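Local atomic coordinates of sigma-54 interaction domain protein (Enterococcus faecalis, PDB entry 3GDW), a protein that is of unknown function, though the whole protein probably binds ATP and DNA, this piece being its domain of the PTS fructose IIA component family. Residues Met42-Met47 and Asn76-Met81; Val101-Arg106 and Gln122-Ser127; Gln50-Val55 and Phe83-Ile88. All coordinates share one frame; numbering follows the deposited sequence. Where two conformers were deposited one is given.

In the fold
Interactions 1 and 3 lie on the same side of the chain's centre and use the same pair of helices, 44-57 and 78-86; their centres are about 11 Å apart, and they touch where F78 of interaction 1 packs on L51 of interaction 3. Along the chain their segments alternate, so the two helices meet at successive levels. Interaction 2 opens only after both have closed, on the opposite side of the centre, with its own centre about 23 Å and 24 Å from those of interactions 1 and 3. Interactions 1 and 3 join two crossover helices of the parallel sheet, whereas interaction 2 joins the last two helices, 98-109 and 114-135, the latter touching the second subunit.

Interaction 1. Residues Met42-Met47 and Asn76-Met81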
loop_
_atom_site.group_PDB
_atom_site.type_symbol
_atom_site.label_atom_id
_atom_site.label_comp_id
_atom_site.label_asym_id
_atom_site.label_seq_id
_atom_site.Cartn_x
_atom_site.Cartn_y
_atom_site.Cartn_z
HETATM N N MSE B 42 12.832 -15.145 -0.757
HETATM C CA MSE B 42 12.744 -15.581 0.643
HETATM C C MSE B 42 11.489 -16.405 0.896
HETATM O O MSE B 42 10.405 -15.975 0.556
HETATM C CB MSE B 42 12.785 -14.384 1.614
HETATM C CG MSE B 42 12.464 -14.778 3.068
HETATM SE SE MSE B 42 12.817 -13.313 4.346
HETATM C CE MSE B 42 14.754 -13.456 4.523
ATOM N N GLU B 43 11.630 -17.573 1.522
ATOM C CA GLU B 43 10.459 -18.372 1.854
ATOM C C GLU B 43 9.642 -17.726 2.973
ATOM O O GLU B 43 10.185 -17.042 3.846
ATOM C CB GLU B 43 10.840 -19.827 2.137
ATOM C CG GLU B 43 11.374 -20.516 0.892
ATOM C CD GLU B 43 11.889 -21.913 1.159
ATOM O OE1 GLU B 43 11.846 -22.362 2.323
ATOM O OE2 GLU B 43 12.353 -22.565 0.199
ATOM N N VAL B 44 8.325 -17.916 2.907
ATOM C CA VAL B 44 7.392 -17.343 3.889
ATOM C C VAL B 44 7.758 -17.738 5.342
ATOM O O VAL B 44 7.795 -16.879 6.241
ATOM C CB VAL B 44 5.908 -17.715 3.545
ATOM C CG1 VAL B 44 4.968 -17.350 4.682
ATOM C CG2 VAL B 44 5.470 -17.033 2.237
ATOM N N GLN B 45 8.059 -19.020 5.566
ATOM C CA GLN B 45 8.473 -19.490 6.907
ATOM C C GLN B 45 9.725 -18.754 7.431
ATOM O O GLN B 45 9.831 -18.438 8.614
ATOM C CB GLN B 45 8.702 -21.008 6.917
ATOM C CG GLN B 45 9.217 -21.553 8.236
ATOM C CD GLN B 45 8.253 -21.332 9.415
ATOM O OE1 GLN B 45 7.041 -21.199 9.235
ATOM N NE2 GLN B 45 8.802 -21.297 10.626
ATOM N N THR B 46 10.675 -18.482 6.549
ATOM C CA THR B 46 11.869 -17.735 6.932
ATOM C C THR B 46 11.500 -16.342 7.481
ATOM O O THR B 46 12.094 -15.863 8.460
ATOM C CB THR B 46 12.785 -17.544 5.715
ATOM O OG1 THR B 46 13.095 -18.823 5.155
ATOM C CG2 THR B 46 14.051 -16.817 6.097
HETATM N N MSE B 47 10.523 -15.701 6.847
HETATM C CA MSE B 47 10.069 -14.368 7.280
HETATM C C MSE B 47 9.386 -14.443 8.646
HETATM O O MSE B 47 9.644 -13.621 9.526
HETATM C CB MSE B 47 9.117 -13.754 6.265
HETATM C CG MSE B 47 8.560 -12.418 6.721
HETATM SE SE MSE B 47 10.041 -11.086 7.015
HETATM C CE MSE B 47 10.422 -10.852 5.316
ATOM N N ASN B 76 -0.633 -12.452 6.552
ATOM C CA ASN B 76 -1.598 -12.190 7.622
ATOM C C ASN B 76 -1.726 -13.323 8.621
ATOM O O ASN B 76 -1.976 -13.072 9.808
ATOM C CB ASN B 76 -2.976 -11.753 7.122
ATOM C CG ASN B 76 -3.407 -10.429 7.761
ATOM O OD1 ASN B 76 -2.560 -9.556 8.007
ATOM N ND2 ASN B 76 -4.704 -10.264 8.021
ATOM N N SER B 77 -1.515 -14.554 8.158
ATOM C CA SER B 77 -1.525 -15.708 9.048
ATOM C C SER B 77 -0.518 -15.603 10.191
ATOM O O SER B 77 -0.644 -16.307 11.182
ATOM C CB SER B 77 -1.281 -16.987 8.262
ATOM O OG SER B 77 0.027 -17.001 7.748
ATOM N N PHE B 78 0.470 -14.712 10.066
ATOM C CA PHE B 78 1.490 -14.572 11.124
ATOM C C PHE B 78 0.883 -14.050 12.410
ATOM O O PHE B 78 1.404 -14.315 13.488
ATOM C CB PHE B 78 2.643 -13.624 10.729
ATOM C CG PHE B 78 3.488 -14.112 9.595
ATOM C CD1 PHE B 78 3.325 -15.389 9.060
ATOM C CD2 PHE B 78 4.490 -13.292 9.088
ATOM C CE1 PHE B 78 4.131 -15.835 8.012
ATOM C CE2 PHE B 78 5.313 -13.726 8.047
ATOM C CZ PHE B 78 5.128 -14.994 7.499
ATOM N N GLY B 79 -0.199 -13.286 12.291
ATOM C CA GLY B 79 -0.821 -12.677 13.467
ATOM C C GLY B 79 -1.283 -13.716 14.466
ATOM O O GLY B 79 -0.929 -13.664 15.645
ATOM N N ASN B 80 -2.069 -14.672 13.991
ATOM C CA ASN B 80 -2.543 -15.712 14.863
ATOM C C ASN B 80 -1.386 -16.621 15.281
ATOM O O ASN B 80 -1.352 -17.076 16.420
ATOM C CB ASN B 80 -3.688 -16.505 14.225
ATOM C CG ASN B 80 -4.134 -17.678 15.082
ATOM O OD1 ASN B 80 -4.344 -17.536 16.290
ATOM N ND2 ASN B 80 -4.265 -18.853 14.464
HETATM N N MSE B 81 -0.438 -16.862 14.374
HETATM C CA MSE B 81 0.723 -17.705 14.687
HETATM C C MSE B 81 1.515 -17.151 15.864
HETATM O O MSE B 81 1.903 -17.893 16.755
HETATM C CB MSE B 81 1.643 -17.852 13.476
HETATM C CG MSE B 81 1.358 -19.070 12.626
HETATM SE SE MSE B 81 2.288 -18.959 10.912
HETATM C CE MSE B 81 1.260 -20.309 9.918
#
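The contact between V44, M47 and F78 is a buried apolar one, in which the phenyl ring of F78, on helix 78-86, reaches the first turn of helix 44-57. V44 CG1 lies 3.7 Å from F78 CZ, at the far end of the ring, and nearly as close to CE1. The V44 carbonyl oxygen also approaches, 3.5 Å from F78 CZ, obliquely to the ring. M47, a selenomethionine, meets the other flank: its CG lies at the ring edge, close to the ring plane, 3.7 Å from F78 CE2. With CG anti to the backbone N (chi1 176°), M47 brings this methylene to the ring, and the bends that follow turn its selenium end away from F78; the side chain packs on M36 and M38 of strand 34-38 and on L10. In this alpha/beta fold both helices are connections between parallel strands, 44-57 joining strand 34-38 to 66-70 and 78-86 joining 66-70 to 90-93, so F78 packs between the helices of two consecutive beta-alpha-beta crossovers that share strand 66-70. F78 also touches L10 of strand 6-12 and stacks edge-to-face with Y48. No hydrogen bond spans the two segments.

Interaction 2. Residues Val101-Arg106 and Gln122-Ser127; sequences VLEAIR and QLSFES
E103 and S124 carry this polar surface contact between helices 98-109 and 114-135; their CA atoms are 9.1 Å apart, and both side chains leave their helices toward each other. In one of the two conformers of E103, the carboxylate is carried across by a chain extended beyond CG, and its OE1 comes 3.0 Å from S124 OG. The hydroxyl lies anti to the carbonyl carbon of S124, beside the backbone N (chi1 -68°), which puts it within reach of both this carboxylate and N120 O, one turn back in its own helix. S124 OG has one proton to give and N120 O competes with E103 OE1 for it, so the cross-helix bond is possible but not settled.

A water makes a second path between the same two residues. It donates to E103 OE2 at 2.9 Å and sits 2.6 Å from S124 OG, linking the two whichever acceptor takes the hydroxyl proton, while OE1 lies close to the same hydroxyl.

A further bond is internal to helix 114-135 and away from E103: S127 OG bonds to L123 O at 2.9 Å, while S127 N reaches the same oxygen from the opposite face of the carbonyl plane.

Around this polar pair the packing is apolar: V101, A104 and I105 set helix 98-109 against strands 6-12 and 66-70 and helix 16-28, whereas helix 114-135 meets the second subunit, S124 touching M95 and F125 touching V129 of that neighbouring chain.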
loop_
_atom_site.group_PDB
_atom_site.type_symbol
_atom_site.label_atom_id
_atom_site.label_comp_id
_atom_site.label_asym_id
_atom_site.label_seq_id
_atom_site.Cartn_x
_atom_site.Cartn_y
_atom_site.Cartn_z
ATOM N N VAL B 101 -0.021 2.804 7.683
ATOM C CA VAL B 101 1.202 2.804 8.514
ATOM C C VAL B 101 1.246 4.112 9.346
ATOM O O VAL B 101 1.452 4.093 10.572
ATOM C CB VAL B 101 2.507 2.649 7.680
ATOM C CG1 VAL B 101 3.741 2.629 8.593
ATOM C CG2 VAL B 101 2.460 1.387 6.796
ATOM N N LEU B 102 1.031 5.238 8.667
ATOM C CA LEU B 102 1.049 6.529 9.343
ATOM C C LEU B 102 0.079 6.579 10.516
ATOM O O LEU B 102 0.460 6.959 11.615
ATOM C CB LEU B 102 0.751 7.653 8.355
ATOM C CG LEU B 102 0.727 9.100 8.866
ATOM C CD1 LEU B 102 2.042 9.415 9.530
ATOM C CD2 LEU B 102 0.537 10.030 7.699
ATOM N N GLU B 103 -1.169 6.200 10.268
ATOM C CA GLU B 103 -2.197 6.212 11.310
ATOM C C GLU B 103 -1.899 5.232 12.452
ATOM O O GLU B 103 -2.117 5.561 13.617
ATOM C CB GLU B 103 -3.597 6.022 10.681
ATOM C CG GLU B 103 -3.932 7.217 9.764
ATOM C CD GLU B 103 -5.213 7.131 8.949
ATOM O OE1 GLU B 103 -5.430 6.159 8.182
ATOM O OE2 GLU B 103 -5.980 8.107 9.022
ATOM N N ALA B 104 -1.363 4.055 12.123
ATOM C CA ALA B 104 -1.002 3.057 13.135
ATOM C C ALA B 104 0.115 3.556 14.058
ATOM O O ALA B 104 0.007 3.482 15.272
ATOM C CB ALA B 104 -0.582 1.760 12.476
ATOM N N ILE B 105 1.182 4.062 13.468
ATOM C CA ILE B 105 2.318 4.557 14.265
ATOM C C ILE B 105 1.895 5.789 15.085
ATOM O O ILE B 105 2.238 5.906 16.273
ATOM C CB ILE B 105 3.543 4.853 13.345
ATOM C CG1 ILE B 105 3.996 3.568 12.625
ATOM C CG2 ILE B 105 4.696 5.443 14.122
ATOM C CD1 ILE B 105 4.695 2.542 13.493
ATOM N N ARG B 106 1.116 6.690 14.475
ATOM C CA ARG B 106 0.712 7.911 15.192
ATOM C C ARG B 106 -0.047 7.528 16.462
ATOM O O ARG B 106 0.294 7.971 17.595
ATOM C CB ARG B 106 -0.152 8.813 14.305
ATOM C CG ARG B 106 -0.406 10.211 14.902
ATOM C CD ARG B 106 -1.357 11.068 14.064
ATOM N NE ARG B 106 -2.332 10.289 13.289
ATOM C CZ ARG B 106 -3.470 9.784 13.768
ATOM N NH1 ARG B 106 -3.805 9.959 15.047
ATOM N NH2 ARG B 106 -4.271 9.102 12.961
ATOM N N GLN B 122 -9.922 0.299 10.516
ATOM C CA GLN B 122 -11.076 -0.221 9.807
ATOM C C GLN B 122 -11.910 0.916 9.232
ATOM O O GLN B 122 -12.348 0.836 8.112
ATOM C CB GLN B 122 -11.928 -1.123 10.700
ATOM C CG GLN B 122 -13.138 -1.641 9.955
ATOM C CD GLN B 122 -14.004 -2.571 10.804
ATOM O OE1 GLN B 122 -13.650 -2.922 11.924
ATOM N NE2 GLN B 122 -15.108 -2.991 10.251
ATOM N N LEU B 123 -12.124 1.988 9.990
ATOM C CA LEU B 123 -12.867 3.138 9.464
ATOM C C LEU B 123 -12.184 3.798 8.258
ATOM O O LEU B 123 -12.869 4.275 7.335
ATOM C CB LEU B 123 -13.126 4.167 10.569
ATOM C CG LEU B 123 -14.200 3.789 11.593
ATOM C CD1 LEU B 123 -14.049 4.591 12.898
ATOM C CD2 LEU B 123 -15.630 3.949 11.003
ATOM N N SER B 124 -10.846 3.833 8.258
ATOM C CA SER B 124 -10.113 4.364 7.133
ATOM C C SER B 124 -10.337 3.511 5.899
ATOM O O SER B 124 -10.581 4.038 4.832
ATOM C CB SER B 124 -8.608 4.455 7.444
ATOM O OG SER B 124 -8.351 5.445 8.438
ATOM N N PHE B 125 -10.244 2.192 6.043
ATOM C CA PHE B 125 -10.517 1.309 4.930
ATOM C C PHE B 125 -11.947 1.546 4.425
ATOM O O PHE B 125 -12.141 1.724 3.222
ATOM C CB PHE B 125 -10.275 -0.159 5.295
ATOM C CG PHE B 125 -8.838 -0.602 5.119
ATOM C CD1 PHE B 125 -8.339 -0.942 3.862
ATOM C CD2 PHE B 125 -7.989 -0.662 6.194
ATOM C CE1 PHE B 125 -7.007 -1.351 3.696
ATOM C CE2 PHE B 125 -6.666 -1.077 6.043
ATOM C CZ PHE B 125 -6.177 -1.421 4.791
ATOM N N GLU B 126 -12.922 1.598 5.346
ATOM C CA GLU B 126 -14.336 1.804 4.957
ATOM C C GLU B 126 -14.554 3.097 4.204
ATOM O O GLU B 126 -15.298 3.099 3.227
ATOM C CB GLU B 126 -15.313 1.771 6.149
ATOM C CG GLU B 126 -15.111 0.619 7.084
ATOM C CD GLU B 126 -16.049 -0.542 6.831
ATOM O OE1 GLU B 126 -16.714 -0.565 5.759
ATOM O OE2 GLU B 126 -16.122 -1.416 7.730
ATOM N N SER B 127 -13.911 4.185 4.647
ATOM C CA SER B 127 -13.992 5.458 3.927
ATOM C C SER B 127 -13.548 5.296 2.488
ATOM O O SER B 127 -14.194 5.815 1.586
ATOM C CB SER B 127 -13.137 6.535 4.572
ATOM O OG SER B 127 -13.536 6.727 5.892
HETATM O O HOH W 1 -8.518 7.367 10.151
#

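Interaction 3. Residues Gln50-Val55 and Phe83-Ile88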
loop_
_atom_site.group_PDB
_atom_site.type_symbol
_atom_site.label_atom_id
_atom_site.label_comp_id
_atom_site.label_asym_id
_atom_site.label_seq_id
_atom_site.Cartn_x
_atom_site.Cartn_y
_atom_site.Cartn_z
ATOM N N GLN B 50 11.975 -14.527 11.343
ATOM C CA GLN B 50 12.555 -13.196 11.595
ATOM C C GLN B 50 11.661 -12.402 12.542
ATOM O O GLN B 50 12.125 -11.782 13.499
ATOM C CB GLN B 50 12.650 -12.394 10.287
ATOM C CG GLN B 50 13.623 -12.951 9.286
ATOM C CD GLN B 50 15.039 -12.648 9.687
ATOM O OE1 GLN B 50 15.402 -11.479 9.880
ATOM N NE2 GLN B 50 15.852 -13.688 9.817
ATOM N N LEU B 51 10.362 -12.407 12.250
ATOM C CA LEU B 51 9.417 -11.642 13.050
ATOM C C LEU B 51 9.300 -12.222 14.468
ATOM O O LEU B 51 9.356 -11.503 15.470
ATOM C CB LEU B 51 8.067 -11.600 12.344
ATOM C CG LEU B 51 6.904 -11.137 13.192
ATOM C CD1 LEU B 51 7.012 -9.608 13.462
ATOM C CD2 LEU B 51 5.641 -11.483 12.444
ATOM N N ARG B 52 9.135 -13.534 14.538
ATOM C CA ARG B 52 8.966 -14.221 15.803
ATOM C C ARG B 52 10.173 -13.978 16.719
ATOM O O ARG B 52 10.008 -13.734 17.926
ATOM C CB ARG B 52 8.787 -15.720 15.537
ATOM C CG ARG B 52 8.473 -16.578 16.754
ATOM C CD ARG B 52 9.719 -17.073 17.477
ATOM N NE ARG B 52 10.764 -17.578 16.581
ATOM C CZ ARG B 52 10.708 -18.715 15.886
ATOM N NH1 ARG B 52 9.652 -19.506 15.953
ATOM N NH2 ARG B 52 11.727 -19.050 15.105
ATOM N N ASN B 53 11.379 -14.065 16.151
ATOM C CA ASN B 53 12.595 -13.848 16.914
ATOM C C ASN B 53 12.697 -12.454 17.536
ATOM O O ASN B 53 13.146 -12.309 18.679
ATOM C CB ASN B 53 13.830 -14.145 16.057
ATOM C CG ASN B 53 13.941 -15.612 15.687
ATOM O OD1 ASN B 53 13.351 -16.469 16.317
ATOM N ND2 ASN B 53 14.701 -15.900 14.645
ATOM N N GLN B 54 12.288 -11.426 16.801
ATOM C CA GLN B 54 12.324 -10.093 17.382
ATOM C C GLN B 54 11.235 -9.913 18.441
ATOM O O GLN B 54 11.490 -9.353 19.513
ATOM C CB GLN B 54 12.241 -9.011 16.328
ATOM C CG GLN B 54 12.693 -7.667 16.905
ATOM C CD GLN B 54 12.560 -6.531 15.924
ATOM O OE1 GLN B 54 12.832 -6.700 14.732
ATOM N NE2 GLN B 54 12.133 -5.356 16.416
ATOM N N VAL B 55 10.028 -10.398 18.135
ATOM C CA VAL B 55 8.930 -10.377 19.086
ATOM C C VAL B 55 9.359 -11.033 20.409
ATOM O O VAL B 55 9.157 -10.454 21.484
ATOM C CB VAL B 55 7.653 -11.026 18.480
ATOM C CG1 VAL B 55 6.643 -11.371 19.559
ATOM C CG2 VAL B 55 7.023 -10.089 17.450
ATOM N N PHE B 83 0.414 -15.027 18.215
ATOM C CA PHE B 83 -0.412 -15.154 19.419
ATOM C C PHE B 83 -0.346 -16.570 20.000
ATOM O O PHE B 83 -0.128 -16.725 21.195
ATOM C CB PHE B 83 -1.874 -14.761 19.184
ATOM C CG PHE B 83 -2.763 -15.097 20.348
ATOM C CD1 PHE B 83 -2.698 -14.350 21.521
ATOM C CD2 PHE B 83 -3.626 -16.184 20.292
ATOM C CE1 PHE B 83 -3.502 -14.666 22.613
ATOM C CE2 PHE B 83 -4.428 -16.514 21.380
ATOM C CZ PHE B 83 -4.369 -15.753 22.542
ATOM N N GLU B 84 -0.543 -17.583 19.152
ATOM C CA GLU B 84 -0.457 -18.988 19.576
ATOM C C GLU B 84 0.906 -19.309 20.185
ATOM O O GLU B 84 0.975 -20.014 21.178
ATOM C CB GLU B 84 -0.698 -19.950 18.405
ATOM C CG GLU B 84 -2.088 -19.922 17.791
ATOM C CD GLU B 84 -3.171 -20.347 18.752
ATOM O OE1 GLU B 84 -3.035 -21.413 19.404
ATOM O OE2 GLU B 84 -4.166 -19.598 18.853
ATOM N N GLU B 85 1.980 -18.812 19.566
ATOM C CA GLU B 85 3.351 -19.140 19.988
ATOM C C GLU B 85 3.835 -18.354 21.219
ATOM O O GLU B 85 4.498 -18.913 22.092
ATOM C CB GLU B 85 4.344 -18.982 18.821
ATOM C CG GLU B 85 5.795 -19.383 19.164
ATOM C CD GLU B 85 6.712 -19.485 17.943
ATOM O OE1 GLU B 85 6.215 -19.399 16.790
ATOM O OE2 GLU B 85 7.939 -19.662 18.140
ATOM N N THR B 86 3.518 -17.066 21.278
ATOM C CA THR B 86 4.021 -16.199 22.351
ATOM C C THR B 86 2.932 -15.830 23.370
ATOM O O THR B 86 3.237 -15.408 24.484
ATOM C CB THR B 86 4.611 -14.866 21.795
ATOM O OG1 THR B 86 3.540 -14.014 21.392
ATOM C CG2 THR B 86 5.538 -15.101 20.611
ATOM N N GLY B 87 1.666 -15.943 22.982
ATOM C CA GLY B 87 0.572 -15.501 23.856
ATOM C C GLY B 87 0.384 -13.987 23.905
ATOM O O GLY B 87 -0.444 -13.492 24.674
ATOM N N ILE B 88 1.147 -13.253 23.100
ATOM C CA ILE B 88 0.986 -11.804 22.991
ATOM C C ILE B 88 -0.193 -11.521 22.065
ATOM O O ILE B 88 -0.253 -12.058 20.955
ATOM C CB ILE B 88 2.266 -11.121 22.440
ATOM C CG1 ILE B 88 3.463 -11.340 23.375
ATOM C CG2 ILE B 88 2.027 -9.634 22.173
ATOM C CD1 ILE B 88 3.377 -10.562 24.695
#
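R52 and E85 form a salt bridge across helices 44-57 and 78-86, with R52 NH1 donating to E85 OE2 at 2.8 Å in a bent bond (145°). OE2 uses its syn lone pair and sits at the guanidinium edge, tilted somewhat from its plane; the 65° between the planes goes with a one-oxygen contact, not a side-by-side pair. The other oxygen, E85 OE1, is satisfied by Y48 OH. R52 has CG anti to the backbone N (chi1 -175°) and then bends at chi2 and chi3, bringing NE to N53 and NH1 to E85. R52 NE gives a straighter bond to N53 OD1 at 2.8 Å, from above the N53 carbonyl plane although OD1 lies in the guanidinium plane; NH2 adds a weak one. Further along, V55 CG1 meets T86 CG2 at 4.0 Å. T86 OG1 accepts from I88 N at 3.0 Å and donates to L82 O, so both its roles are used, while T86 O receives K59 NZ. The OG1-to-I88 bond makes an ST turn around G87, the first residue to leave helical geometry, with positive phi, before strand 90-93: the helix-to-strand half of a beta-alpha-beta crossover in this parallel alpha/beta fold.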